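Local coordinates for transketolase (Campylobacter jejuni, PDB 3L84), which is a two-chain enzyme of the transketolase family, built from thiamine diphosphate-binding, pyrimidine-binding and C-terminal domains, at residues 208-213 against 234-239. Residues are numbered along the deposited sequence; the frame is centred on the assembly and turned at random.
Sequences EVLSIN and CLIIAK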
# COMPACT_ATOMS: atom_id res chain seq x y z
N GLU A 208 -3.82 28.41 -1.33
CA GLU A 208 -3.54 29.60 -0.53
C GLU A 208 -3.14 29.17 0.87
O GLU A 208 -3.82 28.30 1.45
CB GLU A 208 -4.76 30.51 -0.44
CG GLU A 208 -4.52 31.76 0.45
CD GLU A 208 -5.63 32.80 0.42
OE1 GLU A 208 -6.75 32.55 -0.07
OE2 GLU A 208 -5.37 33.92 0.93
N VAL A 209 -2.08 29.75 1.43
CA VAL A 209 -1.54 29.32 2.70
C VAL A 209 -1.53 30.45 3.74
O VAL A 209 -0.96 31.51 3.49
CB VAL A 209 -0.12 28.75 2.54
CG1 VAL A 209 0.40 28.33 3.93
CG2 VAL A 209 -0.10 27.58 1.53
N LEU A 210 -2.18 30.21 4.87
CA LEU A 210 -2.24 31.16 5.99
C LEU A 210 -1.48 30.54 7.15
O LEU A 210 -1.51 29.33 7.32
CB LEU A 210 -3.71 31.41 6.38
CG LEU A 210 -4.59 31.88 5.22
CD1 LEU A 210 -6.10 31.99 5.60
CD2 LEU A 210 -4.09 33.16 4.65
N SER A 211 -0.83 31.36 7.97
CA SER A 211 -0.04 30.90 9.10
C SER A 211 -0.44 31.67 10.34
O SER A 211 -0.37 32.93 10.34
CB SER A 211 1.44 31.14 8.83
OG SER A 211 1.86 30.34 7.72
N ILE A 212 -0.90 30.96 11.37
CA ILE A 212 -1.44 31.55 12.60
C ILE A 212 -0.90 30.90 13.86
O ILE A 212 -0.32 29.79 13.83
CB ILE A 212 -2.99 31.44 12.67
CG1 ILE A 212 -3.47 29.99 12.82
CG2 ILE A 212 -3.63 32.11 11.44
CD1 ILE A 212 -4.95 29.87 13.08
N ASN A 213 -1.14 31.59 14.97
CA ASN A 213 -1.04 31.07 16.33
C ASN A 213 -2.39 30.40 16.62
O ASN A 213 -3.44 31.04 16.71
CB ASN A 213 -0.78 32.22 17.32
CG ASN A 213 -0.72 31.79 18.76
OD1 ASN A 213 -1.17 30.74 19.13
ND2 ASN A 213 -0.16 32.67 19.61
N CYS A 234 -7.40 25.92 0.64
CA CYS A 234 -6.67 26.73 1.62
C CYS A 234 -6.11 25.91 2.74
O CYS A 234 -6.84 25.10 3.32
CB CYS A 234 -7.61 27.79 2.17
SG CYS A 234 -6.85 29.01 3.27
N LEU A 235 -4.85 26.14 3.04
CA LEU A 235 -4.15 25.55 4.16
C LEU A 235 -3.96 26.60 5.22
O LEU A 235 -3.43 27.66 4.93
CB LEU A 235 -2.79 25.00 3.74
CG LEU A 235 -1.89 24.50 4.87
CD1 LEU A 235 -2.47 23.22 5.45
CD2 LEU A 235 -0.45 24.25 4.44
N ILE A 236 -4.38 26.30 6.44
CA ILE A 236 -4.06 27.09 7.62
C ILE A 236 -3.02 26.32 8.42
O ILE A 236 -3.29 25.23 8.93
CB ILE A 236 -5.31 27.38 8.48
CG1 ILE A 236 -6.32 28.18 7.66
CG2 ILE A 236 -4.92 28.12 9.75
CD1 ILE A 236 -7.71 28.35 8.34
N ILE A 237 -1.82 26.87 8.50
CA ILE A 237 -0.77 26.29 9.33
C ILE A 237 -0.92 26.89 10.72
O ILE A 237 -0.63 28.09 10.92
CB ILE A 237 0.63 26.60 8.77
CG1 ILE A 237 0.77 26.11 7.33
CG2 ILE A 237 1.72 26.00 9.65
CD1 ILE A 237 2.13 26.43 6.68
N ALA A 238 -1.42 26.08 11.65
CA ALA A 238 -1.73 26.60 12.98
C ALA A 238 -0.67 26.13 13.96
O ALA A 238 -0.56 24.93 14.22
CB ALA A 238 -3.11 26.16 13.40
N LYS A 239 0.17 27.04 14.44
CA LYS A 239 1.19 26.67 15.40
C LYS A 239 0.54 26.46 16.77
O LYS A 239 -0.10 27.36 17.29
CB LYS A 239 2.25 27.74 15.47
CG LYS A 239 3.46 27.33 16.28
CD LYS A 239 4.66 28.24 16.02
CE LYS A 239 5.82 27.85 16.91
NZ LYS A 239 5.44 27.90 18.36
O HOH W 1 1.10 28.86 19.29
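I212 lies beside A238 and reaches back to I236 on one face of two parallel strands, 208-213 and 234-239. Its CG1 stands between the backbone N and the carbonyl carbon (chi1 68°), a crowded place for a branched side chain. From there CG1 meets A238 CB at 3.9 Å, while CD1 packs on I236 CG2 at 3.8 Å, the two isoleucines crossing obliquely. A238 offers just a methyl here, short enough for I212 to lie beside it. L210, on the same face, has CG anti to its carbonyl carbon, and its CD1 touches C234 SG at 3.9 Å; the small, weakly polar thiol suits this apolar row. On the opposite face I237 sends CD1 to V209 CG1, 3.8 Å away. These beta-branched residues suit extended strands.

Beneath the side chains, the backbones of L210 and I212 each give an N-H and a C=O to the partner strand. I237 is held through both its N-H and its C=O by strand 208-213: its N binds L210 O at 2.7 Å, and its O receives I212 N at 2.9 Å. This alternation is the regular parallel ladder. At its far end a water donates to both N213 OD1 and K239 O; N213 OD1 also accepts H215 N.

The pair forms a beta-alpha-beta unit with helix 217-228, which packs on the face of L210 and I212, touching I212 through A223. Helix 198-204 covers V209 and L235 on the other face. Strand 208-213 edges the five-stranded parallel sheet within this chain, whereas 234-239 continues inward to strand 175-181.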